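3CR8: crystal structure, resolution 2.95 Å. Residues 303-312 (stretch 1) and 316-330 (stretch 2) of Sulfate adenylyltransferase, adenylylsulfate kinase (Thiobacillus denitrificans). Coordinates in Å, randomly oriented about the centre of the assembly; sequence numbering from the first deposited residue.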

ATOM      1  N   TYR A 303      29.859  -1.108 -25.734  1.00 55.64           N
ATOM      2  CA  TYR A 303      29.158  -1.211 -24.471  1.00 58.17           C
ATOM      3  C   TYR A 303      30.097  -1.690 -23.356  1.00 60.38           C
ATOM      4  O   TYR A 303      30.592  -2.817 -23.388  1.00 72.62           O
ATOM      5  CB  TYR A 303      27.961  -2.140 -24.615  1.00 54.82           C
ATOM      6  CG  TYR A 303      27.138  -2.270 -23.360  1.00 60.53           C
ATOM      7  CD1 TYR A 303      26.491  -1.165 -22.805  1.00 56.67           C
ATOM      8  CD2 TYR A 303      27.005  -3.492 -22.727  1.00 43.54           C
ATOM      9  CE1 TYR A 303      25.743  -1.287 -21.663  1.00 55.48           C
ATOM     10  CE2 TYR A 303      26.259  -3.621 -21.589  1.00 42.58           C
ATOM     11  CZ  TYR A 303      25.629  -2.531 -21.059  1.00 49.11           C
ATOM     12  OH  TYR A 303      24.889  -2.697 -19.910  1.00 54.65           O
ATOM     13  N   PRO A 304      30.337  -0.826 -22.358  1.00 54.49           N
ATOM     14  CA  PRO A 304      31.361  -1.082 -21.348  1.00 43.85           C
ATOM     15  C   PRO A 304      30.830  -1.934 -20.205  1.00 55.14           C
ATOM     16  O   PRO A 304      29.615  -2.132 -20.127  1.00 50.52           O
ATOM     17  CB  PRO A 304      31.682   0.325 -20.828  1.00 55.87           C
ATOM     18  CG  PRO A 304      30.599   1.261 -21.403  1.00 47.07           C
ATOM     19  CD  PRO A 304      29.599   0.422 -22.100  1.00 55.67           C
ATOM     20  N   ARG A 305      31.682  -2.398 -19.322  1.00 56.09           N
ATOM     21  CA  ARG A 305      31.164  -2.941 -18.105  1.00 60.18           C
ATOM     22  C   ARG A 305      30.518  -1.771 -17.384  1.00 59.75           C
ATOM     23  O   ARG A 305      31.203  -0.833 -17.021  1.00 59.39           O
ATOM     24  CB  ARG A 305      32.282  -3.547 -17.273  1.00 53.91           C
ATOM     25  N   MET A 306      29.197  -1.827 -17.245  1.00 41.18           N
ATOM     26  CA  MET A 306      28.389  -1.011 -16.366  1.00 47.73           C
ATOM     27  C   MET A 306      28.435  -1.527 -14.933  1.00 55.48           C
ATOM     28  O   MET A 306      28.371  -2.733 -14.717  1.00 64.92           O
ATOM     29  CB  MET A 306      26.948  -0.979 -16.877  1.00 44.68           C
ATOM     30  CG  MET A 306      26.833  -0.438 -18.274  1.00 41.95           C
ATOM     31  SD  MET A 306      27.545   1.202 -18.462  1.00 58.81           S
ATOM     32  CE  MET A 306      26.353   2.259 -17.591  1.00 45.01           C
ATOM     33  N   VAL A 307      28.554  -0.624 -13.959  1.00 48.75           N
ATOM     34  CA  VAL A 307      28.475  -1.025 -12.559  1.00 55.07           C
ATOM     35  C   VAL A 307      27.471  -0.128 -11.865  1.00 56.77           C
ATOM     36  O   VAL A 307      27.326   1.042 -12.232  1.00 57.39           O
ATOM     37  CB  VAL A 307      29.856  -0.925 -11.855  1.00 58.40           C
ATOM     38  CG1 VAL A 307      30.899  -1.807 -12.550  1.00 49.42           C
ATOM     39  CG2 VAL A 307      30.333   0.512 -11.812  1.00 54.58           C
ATOM     40  N   TYR A 308      26.743  -0.660 -10.894  1.00 46.46           N
ATOM     41  CA  TYR A 308      25.915   0.217 -10.094  1.00 45.33           C
ATOM     42  C   TYR A 308      26.786   0.860  -9.023  1.00 54.22           C
ATOM     43  O   TYR A 308      27.389   0.157  -8.211  1.00 57.41           O
ATOM     44  CB  TYR A 308      24.796  -0.539  -9.429  1.00 42.37           C
ATOM     45  CG  TYR A 308      23.940   0.359  -8.589  1.00 45.90           C
ATOM     46  CD1 TYR A 308      23.324   1.464  -9.156  1.00 40.88           C
ATOM     47  CD2 TYR A 308      23.737   0.104  -7.236  1.00 45.90           C
ATOM     48  CE1 TYR A 308      22.532   2.307  -8.398  1.00 45.78           C
ATOM     49  CE2 TYR A 308      22.931   0.937  -6.470  1.00 53.25           C
ATOM     50  CZ  TYR A 308      22.327   2.042  -7.058  1.00 47.62           C
ATOM     51  OH  TYR A 308      21.524   2.893  -6.318  1.00 46.86           O
ATOM     52  N   VAL A 309      26.857   2.186  -9.025  1.00 42.07           N
ATOM     53  CA  VAL A 309      27.659   2.916  -8.069  1.00 35.18           C
ATOM     54  C   VAL A 309      26.783   3.498  -6.968  1.00 46.68           C
ATOM     55  O   VAL A 309      26.202   4.578  -7.134  1.00 50.89           O
ATOM     56  CB  VAL A 309      28.400   4.058  -8.760  1.00 41.27           C
ATOM     57  CG1 VAL A 309      29.417   4.715  -7.802  1.00 44.60           C
ATOM     58  CG2 VAL A 309      29.070   3.546 -10.027  1.00 46.75           C
ATOM     59  N   GLU A 310      26.711   2.790  -5.839  1.00 43.11           N
ATOM     60  CA  GLU A 310      25.807   3.137  -4.748  0.50 43.80           C
ATOM     61  C   GLU A 310      25.982   4.585  -4.349  1.00 49.59           C
ATOM     62  O   GLU A 310      24.995   5.307  -4.092  1.00 47.36           O
ATOM     63  CB  GLU A 310      26.100   2.240  -3.558  0.50 42.31           C
ATOM     64  CG  GLU A 310      25.027   2.211  -2.513  0.50 40.98           C
ATOM     65  CD  GLU A 310      25.184   1.012  -1.599  0.50 65.40           C
ATOM     66  OE1 GLU A 310      26.300   0.799  -1.077  0.50 60.61           O
ATOM     67  OE2 GLU A 310      24.194   0.279  -1.413  0.50 66.04           O
ATOM     68  N   ASP A 311      27.250   5.003  -4.314  1.00 52.51           N
ATOM     69  CA  ASP A 311      27.625   6.345  -3.883  1.00 48.24           C
ATOM     70  C   ASP A 311      27.018   7.411  -4.784  1.00 49.07           C
ATOM     71  O   ASP A 311      27.069   8.593  -4.467  1.00 54.97           O
ATOM     72  CB  ASP A 311      29.145   6.505  -3.849  1.00 51.37           C
ATOM     73  CG  ASP A 311      29.807   5.645  -2.789  1.00 65.51           C
ATOM     74  OD1 ASP A 311      29.739   4.401  -2.877  1.00 72.34           O
ATOM     75  OD2 ASP A 311      30.435   6.221  -1.880  1.00 71.34           O
ATOM     76  N   ARG A 312      26.441   6.990  -5.901  0.50 39.70           N
ATOM     77  CA  ARG A 312      25.876   7.944  -6.840  0.50 43.42           C
ATOM     78  C   ARG A 312      24.475   7.587  -7.329  0.50 40.17           C
ATOM     79  O   ARG A 312      23.885   8.292  -8.136  0.50 38.59           O
ATOM     80  CB  ARG A 312      26.849   8.189  -7.983  0.50 36.11           C
ATOM     81  CG  ARG A 312      27.749   9.367  -7.686  0.50 42.41           C
ATOM     82  CD  ARG A 312      28.698   9.670  -8.798  0.50 42.83           C
ATOM     83  NE  ARG A 312      28.868  11.107  -8.948  0.50 51.39           N
ATOM     84  CZ  ARG A 312      28.376  11.806  -9.967  0.50 59.84           C
ATOM     85  NH1 ARG A 312      27.702  11.173 -10.921  0.50 51.46           N
ATOM     86  NH2 ARG A 312      28.566  13.126 -10.044  0.50 46.85           N
ATOM     87  N   LEU A 316      27.377   3.475 -14.038  1.00 52.35           N
ATOM     88  CA  LEU A 316      28.405   4.147 -14.793  1.00 53.69           C
ATOM     89  C   LEU A 316      29.237   3.065 -15.457  1.00 53.00           C
ATOM     90  O   LEU A 316      29.352   1.936 -14.957  1.00 44.25           O
ATOM     91  CB  LEU A 316      29.307   4.995 -13.865  1.00 54.73           C
ATOM     92  CG  LEU A 316      28.629   6.130 -13.103  1.00 57.91           C
ATOM     93  CD1 LEU A 316      29.558   6.693 -12.018  1.00 53.71           C
ATOM     94  CD2 LEU A 316      28.148   7.216 -14.080  1.00 41.40           C
ATOM     95  N   PRO A 317      29.847   3.409 -16.587  1.00 54.64           N
ATOM     96  CA  PRO A 317      30.905   2.535 -17.086  1.00 51.89           C
ATOM     97  C   PRO A 317      31.988   2.402 -16.016  1.00 49.29           C
ATOM     98  O   PRO A 317      32.336   3.378 -15.342  1.00 56.13           O
ATOM     99  CB  PRO A 317      31.410   3.278 -18.322  1.00 53.83           C
ATOM    100  CG  PRO A 317      30.276   4.156 -18.732  1.00 47.81           C
ATOM    101  CD  PRO A 317      29.634   4.578 -17.454  1.00 50.63           C
ATOM    102  N   GLU A 318      32.498   1.195 -15.854  1.00 46.03           N
ATOM    103  CA  GLU A 318      33.327   0.850 -14.710  1.00 58.82           C
ATOM    104  C   GLU A 318      34.484   1.813 -14.566  1.00 73.38           C
ATOM    105  O   GLU A 318      34.903   2.152 -13.454  1.00 79.56           O
ATOM    106  CB  GLU A 318      33.870  -0.552 -14.892  1.00 59.02           C
ATOM    107  CG  GLU A 318      34.888  -0.971 -13.874  1.00 69.62           C
ATOM    108  CD  GLU A 318      35.315  -2.414 -14.070  1.00 85.27           C
ATOM    109  OE1 GLU A 318      35.734  -2.762 -15.196  1.00 82.91           O
ATOM    110  OE2 GLU A 318      35.218  -3.206 -13.106  1.00 83.49           O
ATOM    111  N   ALA A 319      34.989   2.265 -15.703  1.00 65.20           N
ATOM    112  CA  ALA A 319      36.163   3.107 -15.717  1.00 63.27           C
ATOM    113  C   ALA A 319      35.838   4.554 -15.414  1.00 59.12           C
ATOM    114  O   ALA A 319      36.741   5.379 -15.292  1.00 75.38           O
ATOM    115  CB  ALA A 319      36.866   2.997 -17.034  1.00 62.25           C
ATOM    116  N   GLU A 320      34.560   4.870 -15.278  1.00 57.29           N
ATOM    117  CA  GLU A 320      34.186   6.233 -14.915  1.00 66.28           C
ATOM    118  C   GLU A 320      33.769   6.340 -13.451  1.00 57.98           C
ATOM    119  O   GLU A 320      33.621   7.439 -12.918  1.00 63.50           O
ATOM    120  CB  GLU A 320      33.089   6.772 -15.837  1.00 62.81           C
ATOM    121  CG  GLU A 320      33.508   6.921 -17.288  1.00 55.01           C
ATOM    122  CD  GLU A 320      32.460   7.654 -18.108  1.00 78.22           C
ATOM    123  OE1 GLU A 320      31.534   8.259 -17.501  1.00 79.25           O
ATOM    124  OE2 GLU A 320      32.561   7.614 -19.356  1.00 77.03           O
ATOM    125  N   ALA A 321      33.592   5.196 -12.806  1.00 57.82           N
ATOM    126  CA  ALA A 321      33.278   5.169 -11.374  1.00 65.23           C
ATOM    127  C   ALA A 321      34.336   5.846 -10.509  1.00 62.08           C
ATOM    128  O   ALA A 321      35.530   5.680 -10.743  1.00 67.93           O
ATOM    129  CB  ALA A 321      33.088   3.745 -10.905  1.00 54.04           C
ATOM    130  N   PRO A 322      33.898   6.597  -9.490  1.00 55.07           N
ATOM    131  CA  PRO A 322      34.798   7.303  -8.571  1.00 60.64           C
ATOM    132  C   PRO A 322      35.728   6.323  -7.868  1.00 76.20           C
ATOM    133  O   PRO A 322      35.355   5.159  -7.710  1.00 78.87           O
ATOM    134  CB  PRO A 322      33.840   7.916  -7.541  1.00 63.35           C
ATOM    135  CG  PRO A 322      32.521   7.962  -8.205  1.00 55.01           C
ATOM    136  CD  PRO A 322      32.483   6.790  -9.142  1.00 68.10           C
ATOM    137  N   GLN A 323      36.935   6.622  -7.430  1.00 72.76           N
ATOM    138  CA  GLN A 323      37.707   5.488  -6.870  1.00 89.40           C
ATOM    139  C   GLN A 323      37.279   5.031  -5.452  1.00 85.38           C
ATOM    140  O   GLN A 323      36.833   5.865  -4.698  1.00 86.73           O
ATOM    141  CB  GLN A 323      39.196   5.792  -6.918  1.00 94.06           C
ATOM    142  N   GLY A 324      37.391   3.742  -5.075  1.00 72.46           N
ATOM    143  CA  GLY A 324      36.963   3.363  -3.744  1.00 86.54           C
ATOM    144  C   GLY A 324      35.472   3.465  -3.463  1.00 78.90           C
ATOM    145  O   GLY A 324      35.030   3.239  -2.335  1.00 74.93           O
ATOM    146  N   ALA A 325      34.683   3.807  -4.470  1.00 76.39           N
ATOM    147  CA  ALA A 325      33.238   3.758  -4.307  1.00 75.59           C
ATOM    148  C   ALA A 325      32.795   2.297  -4.250  1.00 61.95           C
ATOM    149  O   ALA A 325      33.432   1.432  -4.845  1.00 60.22           O
ATOM    150  CB  ALA A 325      32.558   4.474  -5.456  1.00 71.29           C
ATOM    151  N   ARG A 326      31.718   1.975  -3.558  0.50 51.36           N
ATOM    152  CA  ARG A 326      31.322   0.582  -3.569  0.50 52.13           C
ATOM    153  C   ARG A 326      30.618   0.379  -4.875  0.50 57.50           C
ATOM    154  O   ARG A 326      29.628   1.021  -5.139  0.50 55.62           O
ATOM    155  CB  ARG A 326      30.416   0.198  -2.387  0.50 60.47           C
ATOM    156  CG  ARG A 326      30.950   0.559  -0.964  0.50 63.21           C
ATOM    157  CD  ARG A 326      31.929  -0.487  -0.329  0.50 72.01           C
ATOM    158  NE  ARG A 326      32.867   0.116   0.635  0.50 91.12           N
ATOM    159  CZ  ARG A 326      34.186   0.231   0.455  0.50 91.79           C
ATOM    160  NH1 ARG A 326      34.762  -0.236  -0.645  0.50100.66           N
ATOM    161  NH2 ARG A 326      34.935   0.799   1.387  0.50 76.26           N
ATOM    162  N   LEU A 327      31.171  -0.492  -5.697  1.00 44.14           N
ATOM    163  CA  LEU A 327      30.596  -0.937  -6.981  0.50 48.15           C
ATOM    164  C   LEU A 327      29.755  -2.202  -6.858  1.00 58.52           C
ATOM    165  O   LEU A 327      30.107  -3.096  -6.088  1.00 61.30           O
ATOM    166  CB  LEU A 327      31.691  -1.194  -8.004  0.50 46.06           C
ATOM    167  CG  LEU A 327      32.711  -0.072  -8.063  0.50 47.78           C
ATOM    168  CD1 LEU A 327      33.616  -0.294  -9.237  0.50 33.13           C
ATOM    169  CD2 LEU A 327      32.019   1.271  -8.156  0.50 46.61           C
ATOM    170  N   LEU A 328      28.652  -2.283  -7.608  1.00 47.43           N
ATOM    171  CA  LEU A 328      27.726  -3.426  -7.485  1.00 46.58           C
ATOM    172  C   LEU A 328      27.331  -3.988  -8.847  1.00 52.87           C
ATOM    173  O   LEU A 328      27.035  -3.247  -9.787  1.00 59.21           O
ATOM    174  CB  LEU A 328      26.475  -3.057  -6.679  1.00 44.71           C
ATOM    175  CG  LEU A 328      26.618  -2.900  -5.165  1.00 38.62           C
ATOM    176  CD1 LEU A 328      25.295  -2.651  -4.490  1.00 36.51           C
ATOM    177  CD2 LEU A 328      27.223  -4.154  -4.633  1.00 41.47           C
ATOM    178  N   THR A 329      27.344  -5.308  -8.955  1.00 52.64           N
ATOM    179  CA  THR A 329      27.085  -6.001 -10.224  1.00 41.91           C
ATOM    180  C   THR A 329      26.276  -7.258  -9.928  1.00 43.92           C
ATOM    181  O   THR A 329      26.080  -7.633  -8.778  1.00 49.26           O
ATOM    182  CB  THR A 329      28.383  -6.485 -10.888  1.00 50.06           C
ATOM    183  OG1 THR A 329      29.000  -7.476 -10.050  1.00 70.60           O
ATOM    184  CG2 THR A 329      29.366  -5.333 -11.108  1.00 45.43           C
ATOM    185  N   LEU A 330      25.818  -7.925 -10.968  1.00 47.58           N
ATOM    186  CA  LEU A 330      24.981  -9.116 -10.824  1.00 39.48           C
ATOM    187  C   LEU A 330      25.160  -9.864 -12.139  1.00 40.67           C
ATOM    188  O   LEU A 330      24.742  -9.392 -13.191  1.00 51.54           O
ATOM    189  CB  LEU A 330      23.517  -8.689 -10.629  1.00 42.61           C
ATOM    190  CG  LEU A 330      22.397  -9.482  -9.974  1.00 39.02           C
ATOM    191  CD1 LEU A 330      21.432  -9.986 -10.987  1.00 32.53           C
ATOM    192  CD2 LEU A 330      22.923 -10.597  -9.066  1.00 41.22           C
TER

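How does one short strand serve two partners? Residues 306-309 run antiparallel to 316-317 along one edge and to 327-328 along the other, so successive residues turn their amide groups to different neighbours. V307 N donates to L316 O at 2.9 Å, and L316 N returns the bond to V307 O at 3.0 Å. One residue on, Y308 N donates to L328 O at 2.8 Å and L328 N donates to Y308 O at 2.8 Å. Both polar backbone groups of V307 and of Y308 are thus satisfied by the second stretch.

What secures the two ends? Before the strand, R305 O accepts from E318 N at 2.7 Å, and the same oxygen lies 3.4 Å from P317 CA in a CA-H...O contact. Proline has no amide hydrogen, so P317 offers no N-H donor here. Beyond the strand, E310 N makes only a weak bond to R326 O, at 3.5 Å, while R326 N finds a side-chain acceptor, D311 OD1, at 3.2 Å. R326 therefore has its N-H and its carbonyl engaged by different residues.

Which side chains fill the space between? V309, buried, is the hub: its CG2 lies 3.8 Å from L316 CD1 and 4.1 Å from A321 CB, while its CG1 lies 3.9 Å from both P322 CD and A325 CB. A type II turn from P322 to A325 helps bring those last two residues to the same valine methyl. V307 adds CG2, 4.1 Å from L327 CD2.

What do the remaining contacts contribute? Y308 CB meets L328 CB at 4.1 Å, and L328 CD1 sits at the edge of the tyrosine ring. P304 CG touches P317 CB at 3.8 Å, an apolar contact that involves no hydrogen bond. E310 OE1 is hydrogen-bonded elsewhere in the structure.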